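Local coordinates for GDSL-like protein (Roseburia intestinalis L1-82, PDB 6HFZ) that removes acetyl groups from acetylated mannans, acting as a two-domain carbohydrate esterase of a human gut commensal, at residues 82-86 with 116-121; 108-114 with 149-155; 123-127 with 233-238; 144-150 with 169-174. All coordinates share one frame. Residue numbers count along the deposited sequence, not the author numbering.

Interaction 1. Residues 82-86 with 116-121; sequences TTSQF and HFMETY
T82 (phi/psi -135/162) and T83 (-116/-179) are extended, and the chain turns into helix at S84. T83 is the N-cap: with chi1 p, its OG1 accepts a weak hydrogen bond from Q85 N (3.1 Å), and the same OG1 lies 3.7 Å from F117 CE1, at the ring edge. F117 takes chi1 m, which swings its ring toward the helix start. S84, also p, points at the helix of 116-121, its CA 5.3 Å from that of Y121. Its small hydroxyl fits between the backbones: S84 OG lies 2.8 Å from T120 OG1 (T120 likewise p), whose proton could go to S84 OG or to F117 O, while D111 is the stronger partner of S84. S84 OG is also 3.3 Å from Y121 N, at too poor an angle to bond; Y121 N donates to F117 O (2.9 Å) within its own helix. Q85 CA is 5.1 Å from T120 CA, and the Q85 methylenes are extended (t, t). Q85 CB touches T120 CG2 at 3.8 Å, and Q85 OE1 accepts from H116 NE2 (2.8 Å, 159°). H116, chi1 t, turns its other ring nitrogen to E337, and Q85 NE2 reaches T334, both contributed by the beta-rich second domain. Such a capped helix start against a neighbouring helix belongs to the helical layer flanking the central, mostly parallel sheet of the SGNH-hydrolase alpha/beta fold.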
# COMPACT_ATOMS: atom_id res chain seq x y z
N THR A 82 4.62 1.82 3.40
CA THR A 82 4.42 2.02 1.98
C THR A 82 2.98 2.45 1.67
O THR A 82 2.06 2.29 2.48
CB THR A 82 4.80 0.79 1.14
OG1 THR A 82 3.86 -0.23 1.39
CG2 THR A 82 6.22 0.32 1.41
N THR A 83 2.81 3.00 0.47
CA THR A 83 1.62 3.77 0.08
C THR A 83 0.87 3.08 -1.04
O THR A 83 1.36 2.06 -1.60
CB THR A 83 2.05 5.18 -0.40
OG1 THR A 83 2.77 5.08 -1.63
CG2 THR A 83 2.90 5.89 0.63
N SER A 84 -0.22 3.70 -1.49
CA SER A 84 -0.99 3.23 -2.62
C SER A 84 -0.18 3.36 -3.91
O SER A 84 -0.48 2.67 -4.88
CB SER A 84 -2.31 3.96 -2.75
OG SER A 84 -2.12 5.34 -3.04
N GLN A 85 0.85 4.23 -3.93
CA GLN A 85 1.74 4.35 -5.13
C GLN A 85 2.53 3.03 -5.30
O GLN A 85 2.62 2.51 -6.40
CB GLN A 85 2.61 5.60 -5.04
CG GLN A 85 3.46 5.86 -6.27
CD GLN A 85 4.11 7.22 -6.17
OE1 GLN A 85 4.00 7.91 -5.15
NE2 GLN A 85 4.82 7.64 -7.21
N PHE A 86 3.06 2.47 -4.21
CA PHE A 86 3.67 1.13 -4.32
C PHE A 86 2.59 0.08 -4.57
O PHE A 86 2.75 -0.83 -5.38
CB PHE A 86 4.54 0.85 -3.12
CG PHE A 86 5.29 -0.46 -3.14
CD1 PHE A 86 5.73 -1.03 -4.33
CD2 PHE A 86 5.62 -1.09 -1.96
CE1 PHE A 86 6.44 -2.22 -4.35
CE2 PHE A 86 6.35 -2.28 -1.98
CZ PHE A 86 6.76 -2.83 -3.17
N HIS A 116 -1.88 14.01 -5.47
CA HIS A 116 -0.96 12.96 -5.93
C HIS A 116 -1.45 11.58 -5.47
O HIS A 116 -1.57 10.68 -6.29
CB HIS A 116 0.45 13.26 -5.43
CG HIS A 116 1.41 12.14 -5.67
ND1 HIS A 116 1.92 11.86 -6.93
CD2 HIS A 116 1.90 11.20 -4.83
CE1 HIS A 116 2.69 10.78 -6.84
NE2 HIS A 116 2.70 10.37 -5.57
N PHE A 117 -1.71 11.43 -4.17
CA PHE A 117 -2.19 10.17 -3.61
C PHE A 117 -3.64 9.86 -4.00
O PHE A 117 -4.01 8.69 -4.11
CB PHE A 117 -1.88 10.12 -2.10
CG PHE A 117 -0.41 9.89 -1.84
CD1 PHE A 117 0.20 8.69 -2.17
CD2 PHE A 117 0.38 10.90 -1.28
CE1 PHE A 117 1.56 8.51 -1.99
CE2 PHE A 117 1.73 10.70 -1.05
CZ PHE A 117 2.32 9.50 -1.41
N MSE A 118 -4.47 10.89 -4.23
CA MSE A 118 -5.79 10.63 -4.81
C MSE A 118 -5.61 9.91 -6.15
O MSE A 118 -6.33 8.96 -6.45
CB MSE A 118 -6.71 11.83 -5.01
CG MSE A 118 -8.10 11.31 -5.26
SE MSE A 118 -9.43 12.76 -5.13
CE MSE A 118 -8.32 14.20 -5.89
N GLU A 119 -4.63 10.37 -6.93
CA GLU A 119 -4.39 9.81 -8.26
C GLU A 119 -3.82 8.38 -8.18
O GLU A 119 -4.30 7.49 -8.88
CB GLU A 119 -3.47 10.74 -9.05
CG GLU A 119 -3.38 10.36 -10.52
CD GLU A 119 -2.55 11.28 -11.41
OE1 GLU A 119 -2.02 12.31 -10.92
OE2 GLU A 119 -2.39 10.96 -12.59
N THR A 120 -2.84 8.16 -7.30
CA THR A 120 -2.28 6.81 -7.15
C THR A 120 -3.35 5.85 -6.61
O THR A 120 -3.46 4.70 -7.07
CB THR A 120 -0.98 6.77 -6.35
OG1 THR A 120 -1.26 7.17 -5.00
CG2 THR A 120 0.09 7.69 -6.90
N TYR A 121 -4.11 6.24 -5.58
CA TYR A 121 -5.19 5.40 -5.05
C TYR A 121 -6.26 5.09 -6.10
O TYR A 121 -6.77 3.97 -6.15
CB TYR A 121 -5.78 6.11 -3.84
CG TYR A 121 -6.64 5.34 -2.90
CD1 TYR A 121 -6.07 4.66 -1.85
CD2 TYR A 121 -8.03 5.49 -2.92
CE1 TYR A 121 -6.84 4.08 -0.86
CE2 TYR A 121 -8.82 4.91 -1.95
CZ TYR A 121 -8.22 4.21 -0.92
OH TYR A 121 -8.96 3.68 0.11

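Interaction 2. Residues 108-114 with 149-155; sequences SVNDDST and ANAQLMH. With ACT (acetate ion), chain E.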
# COMPACT_ATOMS: atom_id res chain seq x y z
N SER A 108 -4.97 4.76 4.14
CA SER A 108 -5.35 6.13 4.55
C SER A 108 -4.47 6.75 5.65
O SER A 108 -4.63 7.96 5.91
CB SER A 108 -6.84 6.21 4.90
OG SER A 108 -7.61 5.67 3.82
N VAL A 109 -3.53 5.99 6.28
CA VAL A 109 -2.54 6.62 7.15
C VAL A 109 -1.13 6.35 6.63
O VAL A 109 -0.11 6.45 7.39
CB VAL A 109 -2.68 6.21 8.62
CG1 VAL A 109 -3.95 6.80 9.24
CG2 VAL A 109 -2.65 4.70 8.83
N ASN A 110 -1.03 6.00 5.35
CA ASN A 110 0.26 5.87 4.67
C ASN A 110 0.38 6.96 3.60
O ASN A 110 1.32 7.77 3.61
CB ASN A 110 0.43 4.49 4.03
CG ASN A 110 0.67 3.40 5.05
OD1 ASN A 110 -0.26 2.68 5.42
ND2 ASN A 110 1.89 3.34 5.57
N ASP A 111 -0.62 7.01 2.72
CA ASP A 111 -0.78 8.07 1.74
C ASP A 111 -0.89 9.40 2.50
O ASP A 111 -1.55 9.46 3.53
CB ASP A 111 -2.06 7.92 0.90
CG ASP A 111 -2.02 6.76 -0.08
OD1 ASP A 111 -1.12 5.86 0.09
OD2 ASP A 111 -2.85 6.75 -1.00
N ASP A 112 -0.26 10.46 1.98
CA ASP A 112 -0.57 11.84 2.42
C ASP A 112 -1.89 12.27 1.77
O ASP A 112 -2.31 11.69 0.75
CB ASP A 112 0.54 12.83 2.03
CG ASP A 112 1.88 12.58 2.71
OD1 ASP A 112 1.88 12.18 3.89
OD2 ASP A 112 2.92 12.81 2.04
N SER A 113 -2.60 13.23 2.39
CA SER A 113 -3.92 13.64 1.89
C SER A 113 -3.76 14.70 0.79
O SER A 113 -4.01 15.90 1.01
CB SER A 113 -4.84 14.14 3.00
OG SER A 113 -6.21 14.02 2.59
N THR A 114 -3.33 14.24 -0.40
CA THR A 114 -2.92 15.14 -1.46
C THR A 114 -3.49 14.63 -2.76
O THR A 114 -3.80 13.45 -2.87
CB THR A 114 -1.39 15.27 -1.57
OG1 THR A 114 -0.84 14.00 -1.93
CG2 THR A 114 -0.76 15.85 -0.32
N ALA A 149 -5.79 12.87 12.19
CA ALA A 149 -5.56 13.05 10.72
C ALA A 149 -5.68 11.72 9.98
O ALA A 149 -5.30 10.68 10.48
CB ALA A 149 -4.20 13.64 10.45
N ASN A 150 -6.08 11.81 8.70
CA ASN A 150 -5.85 10.73 7.74
C ASN A 150 -6.06 11.28 6.32
O ASN A 150 -6.29 12.47 6.17
CB ASN A 150 -6.73 9.50 8.03
CG ASN A 150 -8.20 9.73 7.76
OD1 ASN A 150 -8.57 10.72 7.12
ND2 ASN A 150 -9.06 8.84 8.26
N ALA A 151 -5.93 10.42 5.30
CA ALA A 151 -6.07 10.81 3.93
C ALA A 151 -7.45 10.42 3.38
O ALA A 151 -7.66 10.33 2.20
CB ALA A 151 -4.93 10.24 3.11
N GLN A 152 -8.44 10.25 4.28
CA GLN A 152 -9.78 9.82 3.89
C GLN A 152 -10.48 10.90 3.04
O GLN A 152 -11.39 10.55 2.28
CB GLN A 152 -10.58 9.48 5.14
CG GLN A 152 -12.01 9.00 4.90
CD GLN A 152 -12.68 8.68 6.22
OE1 GLN A 152 -12.01 8.39 7.23
NE2 GLN A 152 -14.00 8.70 6.22
N LEU A 153 -10.07 12.18 3.11
CA LEU A 153 -10.69 13.18 2.25
C LEU A 153 -10.45 12.77 0.79
O LEU A 153 -11.35 12.84 -0.05
CB LEU A 153 -10.09 14.56 2.49
CG LEU A 153 -10.70 15.65 1.62
CD1 LEU A 153 -12.13 15.96 2.04
CD2 LEU A 153 -9.86 16.91 1.64
N MSE A 154 -9.22 12.38 0.49
CA MSE A 154 -8.85 11.96 -0.87
C MSE A 154 -9.44 10.60 -1.19
O MSE A 154 -10.03 10.39 -2.25
CB MSE A 154 -7.33 11.95 -1.13
CG MSE A 154 -6.60 13.24 -0.89
SE MSE A 154 -7.20 14.65 -2.15
CE MSE A 154 -8.29 15.53 -0.78
N HIS A 155 -9.24 9.64 -0.28
CA HIS A 155 -9.66 8.28 -0.54
C HIS A 155 -11.19 8.15 -0.66
O HIS A 155 -11.71 7.31 -1.44
CB HIS A 155 -9.05 7.36 0.50
CG HIS A 155 -7.56 7.31 0.41
ND1 HIS A 155 -6.79 6.74 1.42
CD2 HIS A 155 -6.71 7.70 -0.56
CE1 HIS A 155 -5.51 6.84 1.05
NE2 HIS A 155 -5.44 7.38 -0.17
C ACT E . 2.73 2.19 8.50
O ACT E . 3.69 2.39 9.31
OXT ACT E . 2.85 1.60 7.42
CH3 ACT E . 1.35 2.69 8.80
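H155 is held at both ring nitrogens: NE2 donates to D111 OD2 (2.8 Å), while ND1 shares a hydrogen bond with S108 OG (2.8 Å). A histidine suits the place because it can bridge two points of one loop; D111 also binds S84, and S108 binds H141. The backbone adds A151 N to S108 O at 2.8 Å. N150 makes an Asx turn, its OD1 accepting from Q152 N (2.9 Å), which leads the chain into helix 152-161. Further out, A151 CB packs 3.5 Å from D111 O; a larger side chain would have little room there. S113, the centre of an inverse gamma turn, sets its OG 3.6 Å from M154 CG. N110 turns away from the helix and gives ND2 to acetate OXT (2.7 Å), an ion probably from the crystallisation liquor and also held by S41 N and G81 N. One loop thus carries both partners of H155 and N110, whose convergence with S41 and G81 is consistent with the Ser/Gly/Asn oxyanion hole of SGNH hydrolases.

Interaction 3. Residues 123-127 with 233-238; sequences GLVRK and NTYEKS
R126 lays the edge of its guanidinium against the carboxylate of E236, forming a salt bridge from NE to OE2 (3.0 Å, 151°) that joins helix 115-129 of the SGNH-type alpha/beta domain to the turn leading into strand 237-241 of the antiparallel beta domain. R126 bends to reach it (m, t, p, then 93°), while E236 extends (t, t). E236 OE2 also accepts from N233 ND2 (2.9 Å) and from water 1 (2.6 Å), which accepts in turn from R126 NH2 (2.9 Å); the guanidinium has a further partner in Y162. N233 sits at left-handed helical angles (55/44), tolerable for asparagine, with chi1 t, and its OD1 rests 3.5 Å from G123 CA. Closest approach of the backbones is at G123, whose CA lies 3.9 Å from that of E236; an ideal CB here would fall only 3.0 Å from E236 N, so glycine lets helix and turn touch. One residue after R126, K127 (t, t, m, t) runs its flexible chain past E236 to bring NZ 2.9 Å from E236 O. The turn is tightened by S238 OG donating to Y235 O (2.5 Å). Finally, water 2 accepts from both K127 NZ (2.7 Å) and S238 N (3.0 Å).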
# COMPACT_ATOMS: atom_id res chain seq x y z
N GLY A 123 -5.75 4.81 -9.37
CA GLY A 123 -5.12 3.78 -10.17
C GLY A 123 -5.20 2.42 -9.53
O GLY A 123 -5.52 1.45 -10.19
N LEU A 124 -4.91 2.35 -8.21
CA LEU A 124 -4.97 1.09 -7.49
C LEU A 124 -6.40 0.53 -7.49
O LEU A 124 -6.63 -0.70 -7.80
CB LEU A 124 -4.46 1.29 -6.06
CG LEU A 124 -4.66 0.07 -5.16
CD1 LEU A 124 -3.87 -1.15 -5.66
CD2 LEU A 124 -4.30 0.40 -3.71
N VAL A 125 -7.37 1.38 -7.12
CA VAL A 125 -8.76 0.95 -7.05
C VAL A 125 -9.24 0.43 -8.43
O VAL A 125 -9.90 -0.63 -8.53
CB VAL A 125 -9.68 2.06 -6.48
CG1 VAL A 125 -11.16 1.75 -6.68
CG2 VAL A 125 -9.38 2.36 -5.03
N ARG A 126 -9.04 1.24 -9.48
CA ARG A 126 -9.42 0.81 -10.85
C ARG A 126 -8.80 -0.56 -11.18
O ARG A 126 -9.50 -1.45 -11.69
CB ARG A 126 -9.05 1.86 -11.90
CG ARG A 126 -9.89 3.12 -11.79
CD ARG A 126 -9.48 4.16 -12.79
NE ARG A 126 -9.78 3.70 -14.14
CZ ARG A 126 -10.90 3.96 -14.80
NH1 ARG A 126 -11.90 4.59 -14.19
NH2 ARG A 126 -10.99 3.63 -16.08
N LYS A 127 -7.50 -0.75 -10.92
CA LYS A 127 -6.83 -1.99 -11.29
C LYS A 127 -7.46 -3.17 -10.55
O LYS A 127 -7.62 -4.25 -11.08
CB LYS A 127 -5.33 -1.88 -11.03
CG LYS A 127 -4.51 -3.18 -11.15
CD LYS A 127 -3.03 -3.00 -11.10
CE LYS A 127 -2.47 -2.36 -12.35
NZ LYS A 127 -1.12 -1.77 -12.15
N ASN A 233 -5.42 9.88 -13.66
CA ASN A 233 -5.31 8.45 -13.59
C ASN A 233 -4.06 7.94 -14.32
O ASN A 233 -4.11 6.93 -14.99
CB ASN A 233 -6.57 7.77 -14.11
CG ASN A 233 -6.55 6.28 -13.90
OD1 ASN A 233 -6.17 5.80 -12.82
ND2 ASN A 233 -6.91 5.54 -14.95
N THR A 234 -2.92 8.62 -14.13
CA THR A 234 -1.70 8.26 -14.84
C THR A 234 -0.87 7.18 -14.11
O THR A 234 0.29 6.96 -14.50
CB THR A 234 -0.89 9.51 -15.18
OG1 THR A 234 -0.36 10.14 -14.03
CG2 THR A 234 -1.70 10.53 -15.95
N TYR A 235 -1.40 6.55 -13.06
CA TYR A 235 -0.66 5.50 -12.31
C TYR A 235 -1.30 4.12 -12.48
O TYR A 235 -0.73 3.14 -12.01
CB TYR A 235 -0.47 5.86 -10.83
CG TYR A 235 0.51 6.98 -10.60
CD1 TYR A 235 0.08 8.29 -10.59
CD2 TYR A 235 1.87 6.76 -10.44
CE1 TYR A 235 0.95 9.34 -10.39
CE2 TYR A 235 2.76 7.79 -10.21
CZ TYR A 235 2.30 9.09 -10.18
OH TYR A 235 3.14 10.14 -10.02
N GLU A 236 -2.44 4.01 -13.18
CA GLU A 236 -3.11 2.73 -13.31
C GLU A 236 -2.21 1.66 -13.95
O GLU A 236 -2.25 0.49 -13.54
CB GLU A 236 -4.44 2.82 -14.06
CG GLU A 236 -5.32 1.59 -13.85
CD GLU A 236 -6.68 1.56 -14.55
OE1 GLU A 236 -7.27 0.45 -14.65
OE2 GLU A 236 -7.14 2.63 -14.99
N LYS A 237 -1.44 2.04 -14.96
CA LYS A 237 -0.38 1.19 -15.44
C LYS A 237 0.91 1.64 -14.75
O LYS A 237 1.38 2.74 -14.99
CB LYS A 237 -0.28 1.26 -16.97
CG LYS A 237 0.81 0.35 -17.50
CD LYS A 237 0.86 0.11 -19.00
CE LYS A 237 1.95 -0.90 -19.33
NZ LYS A 237 2.58 -0.63 -20.64
N SER A 238 1.43 0.82 -13.85
CA SER A 238 2.62 1.12 -13.06
C SER A 238 3.52 -0.11 -13.10
O SER A 238 3.14 -1.16 -12.60
CB SER A 238 2.29 1.50 -11.62
OG SER A 238 1.73 2.80 -11.50
O HOH W 1 -8.50 2.68 -17.18
O HOH W 2 0.38 -1.98 -14.36

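Interaction 4. Residues 144-150 with 169-174; sequences FYNNGAN and MQSTIY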
# COMPACT_ATOMS: atom_id res chain seq x y z
N PHE A 144 -4.60 8.69 12.53
CA PHE A 144 -3.56 9.07 13.46
C PHE A 144 -4.23 9.49 14.78
O PHE A 144 -5.11 10.34 14.76
CB PHE A 144 -2.76 10.23 12.88
CG PHE A 144 -1.71 9.83 11.88
CD1 PHE A 144 -0.44 9.48 12.33
CD2 PHE A 144 -1.99 9.76 10.53
CE1 PHE A 144 0.54 9.13 11.43
CE2 PHE A 144 -1.01 9.38 9.63
CZ PHE A 144 0.25 9.06 10.09
N TYR A 145 -3.79 8.93 15.92
CA TYR A 145 -4.44 9.22 17.22
C TYR A 145 -3.85 10.45 17.93
O TYR A 145 -4.40 10.90 18.97
CB TYR A 145 -4.48 7.96 18.09
CG TYR A 145 -5.36 6.89 17.53
CD1 TYR A 145 -6.74 7.00 17.59
CD2 TYR A 145 -4.84 5.85 16.77
CE1 TYR A 145 -7.58 6.06 17.02
CE2 TYR A 145 -5.67 4.92 16.16
CZ TYR A 145 -7.05 5.03 16.28
OH TYR A 145 -7.88 4.11 15.68
N ASN A 146 -2.72 10.95 17.43
CA ASN A 146 -2.11 12.14 18.01
C ASN A 146 -2.90 13.40 17.63
O ASN A 146 -2.96 14.35 18.45
CB ASN A 146 -0.66 12.35 17.58
CG ASN A 146 -0.49 12.31 16.09
OD1 ASN A 146 -0.92 11.36 15.45
ND2 ASN A 146 0.16 13.31 15.51
N ASN A 147 -3.49 13.41 16.43
CA ASN A 147 -4.17 14.63 15.92
C ASN A 147 -5.48 14.38 15.16
O ASN A 147 -6.06 15.36 14.67
CB ASN A 147 -3.18 15.43 15.07
CG ASN A 147 -2.73 14.67 13.85
OD1 ASN A 147 -3.23 13.59 13.59
ND2 ASN A 147 -1.79 15.22 13.13
N GLY A 148 -5.92 13.13 14.96
CA GLY A 148 -7.16 12.87 14.24
C GLY A 148 -7.01 12.80 12.72
O GLY A 148 -8.01 12.74 12.05
N ALA A 149 -5.79 12.87 12.19
CA ALA A 149 -5.56 13.05 10.72
C ALA A 149 -5.68 11.72 9.98
O ALA A 149 -5.30 10.68 10.48
CB ALA A 149 -4.20 13.64 10.45
N ASN A 150 -6.08 11.81 8.70
CA ASN A 150 -5.85 10.73 7.74
C ASN A 150 -6.06 11.28 6.32
O ASN A 150 -6.29 12.47 6.17
CB ASN A 150 -6.73 9.50 8.03
CG ASN A 150 -8.20 9.73 7.76
OD1 ASN A 150 -8.57 10.72 7.12
ND2 ASN A 150 -9.06 8.84 8.26
N MSE A 169 -12.07 4.62 11.04
CA MSE A 169 -11.73 4.76 12.46
C MSE A 169 -11.73 6.22 12.90
O MSE A 169 -11.78 6.52 14.10
CB MSE A 169 -10.38 4.12 12.77
CG MSE A 169 -10.22 2.74 12.10
SE MSE A 169 -11.70 1.53 12.60
CE MSE A 169 -12.03 0.86 10.80
N GLN A 170 -11.68 7.14 11.93
CA GLN A 170 -11.63 8.57 12.23
C GLN A 170 -12.93 9.04 12.89
O GLN A 170 -12.91 10.00 13.68
CB GLN A 170 -11.33 9.35 10.95
CG GLN A 170 -11.04 10.84 11.08
CD GLN A 170 -10.65 11.51 9.78
OE1 GLN A 170 -11.43 11.51 8.82
NE2 GLN A 170 -9.50 12.19 9.74
N SER A 171 -14.04 8.43 12.50
CA SER A 171 -15.41 8.74 12.97
C SER A 171 -15.95 7.74 14.00
O SER A 171 -17.16 7.85 14.38
CB SER A 171 -16.31 8.86 11.78
OG SER A 171 -16.20 7.71 10.97
N THR A 172 -15.12 6.81 14.50
CA THR A 172 -15.55 5.82 15.49
C THR A 172 -14.60 5.75 16.70
O THR A 172 -15.04 6.04 17.82
CB THR A 172 -15.66 4.44 14.87
OG1 THR A 172 -14.44 4.19 14.15
CG2 THR A 172 -16.87 4.30 13.99
N ILE A 173 -13.34 5.36 16.50
CA ILE A 173 -12.37 5.22 17.59
C ILE A 173 -11.83 6.59 18.05
O ILE A 173 -11.75 6.88 19.24
CB ILE A 173 -11.22 4.28 17.18
CG1 ILE A 173 -11.76 2.92 16.72
CG2 ILE A 173 -10.24 4.13 18.33
CD1 ILE A 173 -10.65 1.93 16.39
N TYR A 174 -11.37 7.39 17.10
CA TYR A 174 -10.76 8.71 17.43
C TYR A 174 -11.71 9.55 18.26
O TYR A 174 -11.25 10.14 19.24
CB TYR A 174 -10.25 9.45 16.19
CG TYR A 174 -9.76 10.84 16.48
CD1 TYR A 174 -8.56 11.11 17.14
CD2 TYR A 174 -10.58 11.91 16.18
CE1 TYR A 174 -8.21 12.41 17.48
CE2 TYR A 174 -10.22 13.21 16.46
CZ TYR A 174 -9.02 13.48 17.10
OH TYR A 174 -8.70 14.80 17.37
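Two loops meet here, following the neighbouring parallel strands 136-141 and 166-168 of the alpha/beta sheet, and the first is shaped by an Asx turn in which N147 OD1 accepts from A149 N (3.0 Å). Backbone hydrogen bonds tighten that loop further: G148 N to F144 O and F144 N to A149 O, each 2.9 Å. In the facing loop, M169 O receives Y174 N at 3.2 Å, as the chain winds into helix 173-178. Across the gap there is one hydrogen bond, from Q170 NE2 to G148 O (2.8 Å, 160°). The long, extended glutamine (t, t) can span this distance, and a carboxamide suits a backbone carbonyl. N150 OD1 is nearby but is engaged with Q152 N. The aromatic contact is a CH-pi interaction: G148 CA stands over the face of Y174, 3.5 Å from the ring centroid and 15° off its normal. Glycine is demanded twice over, since a CB would sit 2.7 Å from Y174 CZ and, at phi/psi 86/4, would also jam against the carbonyl of N147. Apolar packing completes the contact through Y145, whose ring, with chi1 m, is directed at M169 and I173. Y145 OH lies 3.8 Å from M169 CB, and Y145 CE1 comes within 3.5 Å of I173 CG2.

D111 ties interactions 1 and 2 together: S84 OG lies 2.6 Å from D111 OD2, the carboxylate oxygen that also takes H155, and the ring of Y121 stacks on H155. Interactions 1 and 3 share helix 115-129, their centres 9 Å apart, and E119 OE2 meets T234 OG1 at 2.6 Å, so both bear on the junction with the beta domain. Interactions 2 and 4 share A149 and N150, and V109 CB packs 3.7 Å from F144 CE2. Interactions 3 and 4 are 27 Å apart between centres. The acetate by interaction 2, bonded also to H193, marks the probable active site, with S41, H193 and D190 the likely triad.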